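Local coordinates for protein glutamine cyclotransferase (Porphyromonas gingivalis W83, PDB 6QQL) that probably catalyses the cyclisation of N-terminal glutamine residues of peptides to pyroglutamate, as a zinc-binding type II glutaminyl cyclase, at residues 59-64 with 89-94; 72-77 with 182-187; 222-227 with 263-268. All blocks are in the same frame, centred on the assembly; numbering follows the deposited sequence.

Contact 1: residues 59-64 with 89-94; sequences WLVATL and RNIIAS
Helix 51-66 lies on a face of the central sheet, where L60, V61 and L64 close round I91 of strand 85-95. The strand residue enters with both branches. Its CG1 stands beside the backbone N (chi1 -59°), and the terminal CD1 reaches L60, meeting L60 CD1 at 3.9 Å with the two side chains crossing at about a right angle. The other branch faces the next part of the helix: I91 CG2 is 4.0 Å from V61 CG2 and also 4.0 Å from L64 CD1. L64 uses that same methyl against A93, its CD1 lying 3.6 Å from A93 CB; a small alanine lets the long leucine come down onto the strand.

This is the helix-on-sheet layer of an alpha/beta fold. The two axes run nearly parallel, 3° apart at 9.7 Å, so V61 comes level with I91 and L64 with A93, and the row R89, I91, A93 faces the helix. Helix 131-149 flanks the same layer, with V138 beside L60 and A145 beside L64.

Toward the start of segment 89-94 the apolar surface gives way to charge. R89, extended from CG to NE, passes V61 CG2 obliquely with NH2 4.2 Å away. Its guanidinium forms salt bridges through NH2 to D58 and through NE to E73, while NH1 bonds to the backbone oxygen of R54.

Contact 2: residues 72-77 with 182-187; sequences QEQTAE and QYWSRN
The ring of Y183 has A76 on one face, the side chain of N187 on the other, and the amide of Q74 at its edge. A76 CB sits 3.8 Å above the ring plane, offset toward the rim, in a CH-pi contact 4.0 Å from the centroid; a methyl is small enough to let the ring lie close to the strand. Over the centre of the opposite face is N187 ND2, whose parent residue has just left the helix and whose ND2 also makes a weak bond to Y183 O. Q74 CD lies in the ring plane, 3.6 Å from Y183 CD1, with the amide turned 76° against the ring.

In the alpha/beta fold this joins edge strand 70-79 to the end of helix 179-186, whose axis crosses the strand at 113° and 10.3 Å. Glutamine suits such a border, since its long, flexible chain carries a flat amide from the strand to the edges of both aromatic rings.

The second of these rings is the indole of W184. Q74 OE1 lies in its plane at the edge, 3.6 Å from W184 CD1, and the amide and indole planes are steeply inclined. Q74 gets this far because CG is anti to the backbone N (chi1 171°) and the chain stays extended beyond it. Q74 OE1 accepts a hydrogen bond from N90 ND2 on the adjoining strand; Q74 NE2 is 2.7 Å from N187 O. Deeper in, the indole of W184 packs on V256 and L260 of helix 253-260, meets Y193 edge-to-face, and bonds through NE1 to H189 ND1.

Contact 3: residues 222-227 with 263-268; sequences PGLISA and PCIDII
I265 and L224 bury most of the surface here, with I225 completing the cluster. The leading group is I265 CG2. It is anti to its own carbonyl carbon, because CG1 has taken the crowded position between the backbone N and that carbon (chi1 71°), and it lies against the helix surface where L224 and I225 meet. There it is 3.7 Å from L224 CG and 3.7 Å from I225 N, so that it touches helix backbone as well as side chains. The second branch of I265 adds to the grip on leucine, with its CD1 3.9 Å from L224 CG.

L224 crosses this isoleucine obliquely. Its CG is anti to the backbone N (chi1 -175°), and from there CD2 reaches the residue just before the strand, 3.4 Å from P263 O. I225 plays a smaller part, its CB resting 3.9 Å from I265 CG2.

The contact seats helix 222-234 on strand 264-268, the outermost strand of the mixed sheet at this end of the alpha/beta fold, with the axes 7.9 Å apart and inclined at 36°. One edge of the strand is hydrogen-bonded through its backbone to strand 197-202, and A197 there touches L224, as does Y307 of helix 294-311. A beta-branched isoleucine suits the strand position, giving a broad apolar surface close to the main chain, while the flexible leucine fills from the helix side.

P263, in the loop that leads into the strand, also turns toward the helix, and both it and I265 touch A221, the residue preceding helix 222-234. C264 between them turns its CB away, and its side chain packs on H253, V256 and I257 of helix 253-260.

Overall arrangement
All three contacts fix a helix to the same mixed sheet, at different places across it. Contacts 1 and 2 touch: strands 85-95 and 70-79 are neighbours joined by backbone hydrogen bonds, and helices 51-66 and 179-186 cover their opposite faces. Contact 3 is at the far outermost strand, its centre 24 Å from each of the others and its atoms touching neither. Chemistry follows location. Contacts 1 and 3 are buried and built from aliphatic side chains, the former bordered by the charges around R89. Contact 2, at the surface, relies on aromatic rings, a methyl and an amide, with polar groups mingled among them.

Contact 1: residues 59-64 with 89-94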
ATOM      1  N   TRP A  59      16.869  -3.172  -0.877  1.00 22.52           N
ATOM      2  CA  TRP A  59      16.531  -3.880   0.347  1.00 26.24           C
ATOM      3  C   TRP A  59      15.115  -4.441   0.305  1.00 34.55           C
ATOM      4  O   TRP A  59      14.878  -5.561   0.779  1.00 39.37           O
ATOM      5  CB  TRP A  59      16.687  -2.937   1.530  1.00 16.88           C
ATOM      6  CG  TRP A  59      16.204  -3.543   2.766  1.00 16.87           C
ATOM      7  CD1 TRP A  59      16.841  -4.490   3.528  1.00 32.61           C
ATOM      8  CD2 TRP A  59      14.958  -3.284   3.401  1.00 16.16           C
ATOM      9  NE1 TRP A  59      16.059  -4.828   4.610  1.00 31.03           N
ATOM     10  CE2 TRP A  59      14.901  -4.097   4.560  1.00 22.05           C
ATOM     11  CE3 TRP A  59      13.884  -2.441   3.113  1.00 16.28           C
ATOM     12  CZ2 TRP A  59      13.822  -4.078   5.431  1.00 16.23           C
ATOM     13  CZ3 TRP A  59      12.796  -2.436   3.979  1.00 22.90           C
ATOM     14  CH2 TRP A  59      12.780  -3.247   5.127  1.00 20.11           C
ATOM     15  N   LEU A  60      14.155  -3.677  -0.234  1.00 24.65           N
ATOM     16  CA  LEU A  60      12.831  -4.236  -0.482  1.00 19.09           C
ATOM     17  C   LEU A  60      12.936  -5.503  -1.315  1.00 28.82           C
ATOM     18  O   LEU A  60      12.414  -6.561  -0.938  1.00 25.16           O
ATOM     19  CB  LEU A  60      11.942  -3.219  -1.192  1.00 17.09           C
ATOM     20  CG  LEU A  60      11.406  -2.059  -0.354  1.00 25.05           C
ATOM     21  CD1 LEU A  60      10.632  -1.066  -1.238  1.00 13.76           C
ATOM     22  CD2 LEU A  60      10.565  -2.556   0.840  1.00 15.18           C
ATOM     23  N   VAL A  61      13.616  -5.412  -2.461  1.00 15.08           N
ATOM     24  CA  VAL A  61      13.723  -6.573  -3.335  1.00 31.68           C
ATOM     25  C   VAL A  61      14.426  -7.719  -2.613  1.00 28.82           C
ATOM     26  O   VAL A  61      13.872  -8.814  -2.459  1.00 16.28           O
ATOM     27  CB  VAL A  61      14.435  -6.195  -4.647  1.00 30.77           C
ATOM     28  CG1 VAL A  61      14.648  -7.431  -5.508  1.00 22.27           C
ATOM     29  CG2 VAL A  61      13.631  -5.155  -5.418  1.00 15.25           C
ATOM     30  N   ALA A  62      15.622  -7.458  -2.087  1.00 28.49           N
ATOM     31  CA  ALA A  62      16.346  -8.495  -1.365  1.00 22.95           C
ATOM     32  C   ALA A  62      15.456  -9.151  -0.317  1.00 27.56           C
ATOM     33  O   ALA A  62      15.339 -10.383  -0.260  1.00 25.32           O
ATOM     34  CB  ALA A  62      17.581  -7.890  -0.707  1.00 18.43           C
ATOM     35  N   THR A  63      14.774  -8.331   0.486  1.00 25.37           N
ATOM     36  CA  THR A  63      13.973  -8.866   1.578  1.00 23.36           C
ATOM     37  C   THR A  63      12.870  -9.772   1.050  1.00 29.65           C
ATOM     38  O   THR A  63      12.650 -10.870   1.582  1.00 17.15           O
ATOM     39  CB  THR A  63      13.404  -7.713   2.411  1.00 19.86           C
ATOM     40  OG1 THR A  63      14.478  -6.987   3.025  1.00 16.74           O
ATOM     41  CG2 THR A  63      12.471  -8.223   3.481  1.00 16.25           C
ATOM     42  N   LEU A  64      12.186  -9.337  -0.017  1.00 16.01           N
ATOM     43  CA  LEU A  64      11.134 -10.163  -0.598  1.00 15.69           C
ATOM     44  C   LEU A  64      11.692 -11.469  -1.144  1.00 28.88           C
ATOM     45  O   LEU A  64      11.108 -12.539  -0.929  1.00 24.22           O
ATOM     46  CB  LEU A  64      10.412  -9.404  -1.703  1.00 14.93           C
ATOM     47  CG  LEU A  64       9.478  -8.280  -1.276  1.00 24.43           C
ATOM     48  CD1 LEU A  64       8.985  -7.541  -2.517  1.00 27.80           C
ATOM     49  CD2 LEU A  64       8.331  -8.836  -0.470  1.00 14.07           C
ATOM     50  N   ARG A  89      10.281   2.791 -10.370  1.00 18.42           N
ATOM     51  CA  ARG A  89      10.712   1.432 -10.023  1.00 22.33           C
ATOM     52  C   ARG A  89       9.557   0.734  -9.307  1.00 20.37           C
ATOM     53  O   ARG A  89       9.381   0.893  -8.099  1.00 14.97           O
ATOM     54  CB  ARG A  89      11.975   1.455  -9.174  1.00 15.51           C
ATOM     55  CG  ARG A  89      12.646   0.092  -8.899  1.00 15.49           C
ATOM     56  CD  ARG A  89      13.974   0.338  -8.176  1.00 19.42           C
ATOM     57  NE  ARG A  89      14.664  -0.856  -7.701  1.00 24.36           N
ATOM     58  CZ  ARG A  89      15.589  -0.849  -6.737  1.00 31.37           C
ATOM     59  NH1 ARG A  89      15.922   0.291  -6.128  1.00 28.12           N
ATOM     60  NH2 ARG A  89      16.161  -1.985  -6.352  1.00 16.65           N
ATOM     61  N   ASN A  90       8.744   0.007 -10.068  1.00 20.08           N
ATOM     62  CA  ASN A  90       7.710  -0.850  -9.502  1.00 22.59           C
ATOM     63  C   ASN A  90       8.311  -2.206  -9.168  1.00 22.48           C
ATOM     64  O   ASN A  90       9.161  -2.716  -9.905  1.00 24.02           O
ATOM     65  CB  ASN A  90       6.534  -1.031 -10.466  1.00 24.89           C
ATOM     66  CG  ASN A  90       5.674   0.219 -10.594  1.00 28.67           C
ATOM     67  OD1 ASN A  90       5.567   1.018  -9.659  1.00 36.27           O
ATOM     68  ND2 ASN A  90       5.084   0.410 -11.776  1.00 14.45           N
ATOM     69  N   ILE A  91       7.876  -2.781  -8.048  1.00 18.02           N
ATOM     70  CA  ILE A  91       8.436  -4.023  -7.527  1.00 23.48           C
ATOM     71  C   ILE A  91       7.317  -5.060  -7.474  1.00 25.79           C
ATOM     72  O   ILE A  91       6.318  -4.868  -6.769  1.00 30.65           O
ATOM     73  CB  ILE A  91       9.086  -3.815  -6.146  1.00 23.30           C
ATOM     74  CG1 ILE A  91      10.204  -2.768  -6.264  1.00 19.38           C
ATOM     75  CG2 ILE A  91       9.665  -5.138  -5.613  1.00 16.22           C
ATOM     76  CD1 ILE A  91      10.671  -2.151  -4.964  1.00 17.17           C
ATOM     77  N   ILE A  92       7.462  -6.134  -8.249  1.00 13.63           N
ATOM     78  CA  ILE A  92       6.468  -7.199  -8.307  1.00 18.05           C
ATOM     79  C   ILE A  92       7.060  -8.441  -7.662  1.00 21.10           C
ATOM     80  O   ILE A  92       8.110  -8.937  -8.088  1.00 17.74           O
ATOM     81  CB  ILE A  92       6.018  -7.492  -9.747  1.00 26.44           C
ATOM     82  CG1 ILE A  92       5.414  -6.249 -10.403  1.00 23.48           C
ATOM     83  CG2 ILE A  92       4.980  -8.599  -9.743  1.00 30.59           C
ATOM     84  CD1 ILE A  92       6.363  -5.466 -11.264  1.00 14.33           C
ATOM     85  N   ALA A  93       6.366  -8.970  -6.661  1.00 28.34           N
ATOM     86  CA  ALA A  93       6.796 -10.165  -5.948  1.00 17.33           C
ATOM     87  C   ALA A  93       5.719 -11.224  -6.078  1.00 23.81           C
ATOM     88  O   ALA A  93       4.552 -10.955  -5.787  1.00 30.31           O
ATOM     89  CB  ALA A  93       7.058  -9.839  -4.483  1.00 14.11           C
ATOM     90  N   SER A  94       6.118 -12.438  -6.457  1.00 32.02           N
ATOM     91  CA  SER A  94       5.178 -13.479  -6.861  1.00 30.79           C
ATOM     92  C   SER A  94       5.389 -14.755  -6.065  1.00 25.68           C
ATOM     93  O   SER A  94       6.520 -15.109  -5.718  1.00 17.15           O
ATOM     94  CB  SER A  94       5.292 -13.807  -8.360  1.00 31.81           C
ATOM     95  OG  SER A  94       4.888 -12.701  -9.145  1.00 38.13           O
TER

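Contact 2: residues 72-77 with 182-187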
ATOM      1  N   GLN A  72      10.299  -9.537  -9.296  1.00 32.03           N
ATOM      2  CA  GLN A  72      10.527  -8.899 -10.583  1.00 31.82           C
ATOM      3  C   GLN A  72      10.471  -7.386 -10.417  1.00 28.63           C
ATOM      4  O   GLN A  72       9.607  -6.855  -9.710  1.00 21.50           O
ATOM      5  CB  GLN A  72       9.476  -9.345 -11.621  1.00 31.13           C
ATOM      6  CG  GLN A  72       9.748 -10.663 -12.299  1.00 31.18           C
ATOM      7  CD  GLN A  72      10.907 -10.588 -13.270  1.00 34.09           C
ATOM      8  OE1 GLN A  72      11.538  -9.548 -13.429  1.00 35.49           O
ATOM      9  NE2 GLN A  72      11.190 -11.698 -13.930  1.00 43.88           N
ATOM     10  N   GLU A  73      11.376  -6.690 -11.103  1.00 33.17           N
ATOM     11  CA  GLU A  73      11.434  -5.237 -11.063  1.00 32.90           C
ATOM     12  C   GLU A  73      11.025  -4.674 -12.418  1.00 36.09           C
ATOM     13  O   GLU A  73      11.520  -5.115 -13.463  1.00 37.49           O
ATOM     14  CB  GLU A  73      12.833  -4.740 -10.681  1.00 16.16           C
ATOM     15  CG  GLU A  73      13.441  -5.375  -9.443  1.00 16.11           C
ATOM     16  CD  GLU A  73      14.745  -4.707  -9.013  1.00 37.54           C
ATOM     17  OE1 GLU A  73      15.805  -5.387  -8.954  1.00 39.65           O
ATOM     18  OE2 GLU A  73      14.723  -3.486  -8.768  1.00 38.11           O
ATOM     19  N   GLN A  74      10.144  -3.680 -12.390  1.00 31.04           N
ATOM     20  CA  GLN A  74       9.643  -3.016 -13.586  1.00 28.50           C
ATOM     21  C   GLN A  74      10.023  -1.547 -13.467  1.00 24.68           C
ATOM     22  O   GLN A  74       9.524  -0.843 -12.582  1.00 15.70           O
ATOM     23  CB  GLN A  74       8.132  -3.198 -13.712  1.00 24.90           C
ATOM     24  CG  GLN A  74       7.512  -2.361 -14.801  1.00 30.74           C
ATOM     25  CD  GLN A  74       6.007  -2.230 -14.640  1.00 43.08           C
ATOM     26  OE1 GLN A  74       5.525  -1.797 -13.587  1.00 40.99           O
ATOM     27  NE2 GLN A  74       5.257  -2.547 -15.700  1.00 45.91           N
ATOM     28  N   THR A  75      10.911  -1.090 -14.344  1.00 17.89           N
ATOM     29  CA  THR A  75      11.447   0.262 -14.288  1.00 18.87           C
ATOM     30  C   THR A  75      11.184   0.995 -15.592  1.00 22.73           C
ATOM     31  O   THR A  75      11.345   0.430 -16.684  1.00 19.10           O
ATOM     32  CB  THR A  75      12.935   0.260 -14.020  1.00 24.10           C
ATOM     33  OG1 THR A  75      13.616  -0.066 -15.239  1.00 29.05           O
ATOM     34  CG2 THR A  75      13.280  -0.749 -12.937  1.00 25.66           C
ATOM     35  N   ALA A  76      10.844   2.275 -15.467  1.00 18.57           N
ATOM     36  CA  ALA A  76      10.579   3.100 -16.635  1.00 25.97           C
ATOM     37  C   ALA A  76      10.952   4.545 -16.347  1.00 34.21           C
ATOM     38  O   ALA A  76      10.932   5.000 -15.197  1.00 30.79           O
ATOM     39  CB  ALA A  76       9.103   3.017 -17.045  1.00 22.89           C
ATOM     40  N   GLU A  77      11.352   5.251 -17.397  1.00 33.31           N
ATOM     41  CA  GLU A  77      11.554   6.683 -17.275  1.00 38.94           C
ATOM     42  C   GLU A  77      10.214   7.376 -17.484  1.00 52.67           C
ATOM     43  O   GLU A  77       9.595   7.246 -18.551  1.00 53.65           O
ATOM     44  CB  GLU A  77      12.587   7.158 -18.286  1.00 37.75           C
ATOM     45  CG  GLU A  77      13.989   6.705 -17.949  1.00 48.82           C
ATOM     46  CD  GLU A  77      14.724   7.730 -17.110  1.00 60.72           C
ATOM     47  OE1 GLU A  77      14.611   8.941 -17.421  1.00 62.53           O
ATOM     48  OE2 GLU A  77      15.388   7.323 -16.126  1.00 60.94           O
ATOM     49  N   GLN A 182      -0.411   3.449 -12.607  1.00 26.85           N
ATOM     50  CA  GLN A 182      -0.833   3.722 -13.972  1.00 27.32           C
ATOM     51  C   GLN A 182      -0.002   2.905 -14.940  1.00 27.55           C
ATOM     52  O   GLN A 182      -0.538   2.093 -15.703  1.00 40.01           O
ATOM     53  CB  GLN A 182      -0.726   5.213 -14.274  1.00 28.18           C
ATOM     54  CG  GLN A 182      -1.919   5.973 -13.739  1.00 36.57           C
ATOM     55  CD  GLN A 182      -2.167   7.295 -14.434  1.00 49.95           C
ATOM     56  OE1 GLN A 182      -1.943   8.350 -13.840  1.00 57.62           O
ATOM     57  NE2 GLN A 182      -2.649   7.255 -15.682  1.00 50.11           N
ATOM     58  N   TYR A 183       1.326   3.069 -14.885  1.00 26.70           N
ATOM     59  CA  TYR A 183       2.193   2.351 -15.814  1.00 27.10           C
ATOM     60  C   TYR A 183       1.943   0.852 -15.735  1.00 26.74           C
ATOM     61  O   TYR A 183       1.733   0.188 -16.754  1.00 27.91           O
ATOM     62  CB  TYR A 183       3.665   2.671 -15.539  1.00 26.22           C
ATOM     63  CG  TYR A 183       4.576   2.080 -16.587  1.00 31.49           C
ATOM     64  CD1 TYR A 183       5.086   0.786 -16.464  1.00 28.09           C
ATOM     65  CD2 TYR A 183       4.878   2.797 -17.751  1.00 41.76           C
ATOM     66  CE1 TYR A 183       5.904   0.238 -17.462  1.00 36.71           C
ATOM     67  CE2 TYR A 183       5.699   2.267 -18.748  1.00 42.43           C
ATOM     68  CZ  TYR A 183       6.213   0.988 -18.599  1.00 46.64           C
ATOM     69  OH  TYR A 183       7.016   0.448 -19.586  1.00 46.91           O
ATOM     70  N   TRP A 184       1.883   0.315 -14.520  1.00 32.63           N
ATOM     71  CA  TRP A 184       1.738  -1.124 -14.372  1.00 28.63           C
ATOM     72  C   TRP A 184       0.381  -1.608 -14.865  1.00 33.15           C
ATOM     73  O   TRP A 184       0.302  -2.644 -15.536  1.00 35.41           O
ATOM     74  CB  TRP A 184       1.952  -1.526 -12.920  1.00 26.11           C
ATOM     75  CG  TRP A 184       1.816  -2.992 -12.712  1.00 29.42           C
ATOM     76  CD1 TRP A 184       2.757  -3.943 -12.973  1.00 30.68           C
ATOM     77  CD2 TRP A 184       0.676  -3.687 -12.184  1.00 35.56           C
ATOM     78  NE1 TRP A 184       2.275  -5.191 -12.645  1.00 34.86           N
ATOM     79  CE2 TRP A 184       1.003  -5.061 -12.154  1.00 35.06           C
ATOM     80  CE3 TRP A 184      -0.582  -3.282 -11.720  1.00 43.99           C
ATOM     81  CZ2 TRP A 184       0.116  -6.033 -11.682  1.00 38.73           C
ATOM     82  CZ3 TRP A 184      -1.468  -4.252 -11.253  1.00 40.10           C
ATOM     83  CH2 TRP A 184      -1.110  -5.608 -11.235  1.00 41.01           C
ATOM     84  N   SER A 185      -0.702  -0.886 -14.544  1.00 26.87           N
ATOM     85  CA  SER A 185      -2.013  -1.336 -15.009  1.00 33.15           C
ATOM     86  C   SER A 185      -2.104  -1.327 -16.530  1.00 33.65           C
ATOM     87  O   SER A 185      -2.827  -2.144 -17.102  1.00 32.77           O
ATOM     88  CB  SER A 185      -3.150  -0.495 -14.427  1.00 36.20           C
ATOM     89  OG  SER A 185      -3.033   0.873 -14.772  1.00 48.24           O
ATOM     90  N   ARG A 186      -1.382  -0.426 -17.203  1.00 30.46           N
ATOM     91  CA  ARG A 186      -1.362  -0.447 -18.660  1.00 32.31           C
ATOM     92  C   ARG A 186      -0.293  -1.361 -19.234  1.00 32.28           C
ATOM     93  O   ARG A 186      -0.359  -1.696 -20.423  1.00 33.76           O
ATOM     94  CB  ARG A 186      -1.147   0.955 -19.230  1.00 34.27           C
ATOM     95  CG  ARG A 186      -2.242   1.915 -18.923  1.00 35.78           C
ATOM     96  CD  ARG A 186      -2.002   3.241 -19.584  1.00 42.64           C
ATOM     97  NE  ARG A 186      -3.098   4.145 -19.277  1.00 61.07           N
ATOM     98  CZ  ARG A 186      -4.184   4.264 -20.033  1.00 71.62           C
ATOM     99  NH1 ARG A 186      -4.292   3.543 -21.145  1.00 69.87           N
ATOM    100  NH2 ARG A 186      -5.157   5.104 -19.683  1.00 72.02           N
ATOM    101  N   ASN A 187       0.698  -1.743 -18.440  1.00 21.69           N
ATOM    102  CA  ASN A 187       1.794  -2.584 -18.909  1.00 21.56           C
ATOM    103  C   ASN A 187       2.190  -3.536 -17.800  1.00 24.81           C
ATOM    104  O   ASN A 187       3.291  -3.450 -17.246  1.00 28.11           O
ATOM    105  CB  ASN A 187       2.986  -1.736 -19.342  1.00 32.53           C
ATOM    106  CG  ASN A 187       2.606  -0.670 -20.326  1.00 29.56           C
ATOM    107  OD1 ASN A 187       2.239  -0.960 -21.462  1.00 28.52           O
ATOM    108  ND2 ASN A 187       2.713   0.582 -19.902  1.00 28.23           N
TER

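Contact 3: residues 222-227 with 263-268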
ATOM      1  N   PRO A 222     -17.964  -4.895  -4.332  1.00 28.00           N
ATOM      2  CA  PRO A 222     -18.826  -4.954  -3.145  1.00 20.49           C
ATOM      3  C   PRO A 222     -18.641  -6.219  -2.346  1.00 20.54           C
ATOM      4  O   PRO A 222     -18.630  -6.165  -1.114  1.00 32.78           O
ATOM      5  CB  PRO A 222     -20.235  -4.853  -3.743  1.00 33.07           C
ATOM      6  CG  PRO A 222     -20.085  -5.389  -5.136  1.00 28.67           C
ATOM      7  CD  PRO A 222     -18.747  -4.911  -5.579  1.00 27.71           C
ATOM      8  N   GLY A 223     -18.471  -7.364  -3.003  1.00 21.60           N
ATOM      9  CA  GLY A 223     -18.271  -8.582  -2.246  1.00 20.88           C
ATOM     10  C   GLY A 223     -16.954  -8.545  -1.518  1.00 29.99           C
ATOM     11  O   GLY A 223     -16.877  -8.878  -0.334  1.00 41.19           O
ATOM     12  N   LEU A 224     -15.913  -8.074  -2.204  1.00 35.91           N
ATOM     13  CA  LEU A 224     -14.595  -7.948  -1.599  1.00 29.49           C
ATOM     14  C   LEU A 224     -14.619  -7.057  -0.369  1.00 22.37           C
ATOM     15  O   LEU A 224     -14.217  -7.473   0.721  1.00 21.12           O
ATOM     16  CB  LEU A 224     -13.628  -7.392  -2.641  1.00 29.03           C
ATOM     17  CG  LEU A 224     -12.175  -7.306  -2.219  1.00 32.52           C
ATOM     18  CD1 LEU A 224     -11.738  -8.576  -1.481  1.00 25.40           C
ATOM     19  CD2 LEU A 224     -11.340  -7.013  -3.461  1.00 31.46           C
ATOM     20  N   ILE A 225     -15.143  -5.843  -0.515  1.00 19.03           N
ATOM     21  CA  ILE A 225     -15.202  -4.914   0.610  1.00 33.55           C
ATOM     22  C   ILE A 225     -15.943  -5.540   1.795  1.00 32.92           C
ATOM     23  O   ILE A 225     -15.505  -5.415   2.946  1.00 41.00           O
ATOM     24  CB  ILE A 225     -15.797  -3.566   0.142  1.00 47.38           C
ATOM     25  CG1 ILE A 225     -15.271  -2.397   0.971  1.00 43.57           C
ATOM     26  CG2 ILE A 225     -17.326  -3.555   0.111  1.00 50.29           C
ATOM     27  CD1 ILE A 225     -15.802  -1.081   0.483  1.00 42.48           C
ATOM     28  N   SER A 226     -17.057  -6.243   1.539  1.00 24.54           N
ATOM     29  CA  SER A 226     -17.809  -6.860   2.634  1.00 26.86           C
ATOM     30  C   SER A 226     -17.013  -7.986   3.286  1.00 28.05           C
ATOM     31  O   SER A 226     -16.966  -8.095   4.520  1.00 22.94           O
ATOM     32  CB  SER A 226     -19.164  -7.381   2.150  1.00 24.08           C
ATOM     33  OG  SER A 226     -19.941  -6.343   1.585  1.00 36.03           O
ATOM     34  N   ALA A 227     -16.425  -8.860   2.467  1.00 19.80           N
ATOM     35  CA  ALA A 227     -15.670  -9.989   2.992  1.00 19.74           C
ATOM     36  C   ALA A 227     -14.532  -9.530   3.905  1.00 19.11           C
ATOM     37  O   ALA A 227     -14.279 -10.138   4.949  1.00 19.21           O
ATOM     38  CB  ALA A 227     -15.147 -10.839   1.833  1.00 27.51           C
ATOM     39  N   PRO A 263     -11.329  -6.272  -9.568  1.00 26.14           N
ATOM     40  CA  PRO A 263     -12.022  -5.629  -8.442  1.00 18.54           C
ATOM     41  C   PRO A 263     -11.064  -5.426  -7.278  1.00 17.90           C
ATOM     42  O   PRO A 263     -10.501  -6.385  -6.744  1.00 17.77           O
ATOM     43  CB  PRO A 263     -13.143  -6.618  -8.098  1.00 19.06           C
ATOM     44  CG  PRO A 263     -12.637  -7.906  -8.557  1.00 19.27           C
ATOM     45  CD  PRO A 263     -11.818  -7.639  -9.804  1.00 20.22           C
ATOM     46  N   CYS A 264     -10.849  -4.163  -6.913  1.00 23.13           N
ATOM     47  CA  CYS A 264      -9.909  -3.802  -5.863  1.00 28.12           C
ATOM     48  C   CYS A 264     -10.590  -2.973  -4.778  1.00 31.67           C
ATOM     49  O   CYS A 264     -11.587  -2.289  -5.035  1.00 27.36           O
ATOM     50  CB  CYS A 264      -8.717  -3.033  -6.448  1.00 26.81           C
ATOM     51  SG  CYS A 264      -7.841  -3.963  -7.747  1.00 22.84           S
ATOM     52  N   ILE A 265     -10.088  -3.103  -3.539  1.00 34.71           N
ATOM     53  CA  ILE A 265     -10.481  -2.230  -2.436  1.00 26.05           C
ATOM     54  C   ILE A 265      -9.241  -1.551  -1.865  1.00 28.15           C
ATOM     55  O   ILE A 265      -8.115  -2.053  -1.945  1.00 29.87           O
ATOM     56  CB  ILE A 265     -11.234  -2.954  -1.303  1.00 16.74           C
ATOM     57  CG1 ILE A 265     -10.273  -3.860  -0.522  1.00 16.60           C
ATOM     58  CG2 ILE A 265     -12.461  -3.676  -1.851  1.00 17.29           C
ATOM     59  CD1 ILE A 265     -10.934  -4.771   0.480  1.00 16.73           C
ATOM     60  N   ASP A 266      -9.483  -0.424  -1.213  1.00 27.17           N
ATOM     61  CA  ASP A 266      -8.443   0.408  -0.630  1.00 30.46           C
ATOM     62  C   ASP A 266      -8.683   0.510   0.876  1.00 30.60           C
ATOM     63  O   ASP A 266      -9.584   1.230   1.323  1.00 37.25           O
ATOM     64  CB  ASP A 266      -8.458   1.784  -1.283  1.00 15.85           C
ATOM     65  CG  ASP A 266      -7.205   2.568  -1.011  1.00 23.83           C
ATOM     66  OD1 ASP A 266      -6.279   2.038  -0.366  1.00 17.82           O
ATOM     67  OD2 ASP A 266      -7.157   3.735  -1.426  1.00 24.58           O
ATOM     68  N   ILE A 267      -7.867  -0.182   1.664  1.00 15.52           N
ATOM     69  CA  ILE A 267      -7.874  -0.005   3.110  1.00 15.55           C
ATOM     70  C   ILE A 267      -6.999   1.213   3.398  1.00 19.31           C
ATOM     71  O   ILE A 267      -5.774   1.142   3.302  1.00 21.86           O
ATOM     72  CB  ILE A 267      -7.378  -1.251   3.847  1.00 15.45           C
ATOM     73  CG1 ILE A 267      -8.265  -2.455   3.535  1.00 15.70           C
ATOM     74  CG2 ILE A 267      -7.436  -1.023   5.342  1.00 15.56           C
ATOM     75  CD1 ILE A 267      -7.536  -3.785   3.591  1.00 15.59           C
ATOM     76  N   ILE A 268      -7.624   2.345   3.719  1.00 20.82           N
ATOM     77  CA  ILE A 268      -6.938   3.628   3.792  1.00 25.00           C
ATOM     78  C   ILE A 268      -7.517   4.464   4.928  1.00 37.77           C
ATOM     79  O   ILE A 268      -8.736   4.551   5.105  1.00 34.21           O
ATOM     80  CB  ILE A 268      -7.022   4.387   2.455  1.00 19.18           C
ATOM     81  CG1 ILE A 268      -6.384   5.779   2.575  1.00 25.83           C
ATOM     82  CG2 ILE A 268      -8.469   4.457   1.958  1.00 16.05           C
ATOM     83  CD1 ILE A 268      -6.034   6.417   1.225  1.00 15.84           C
TER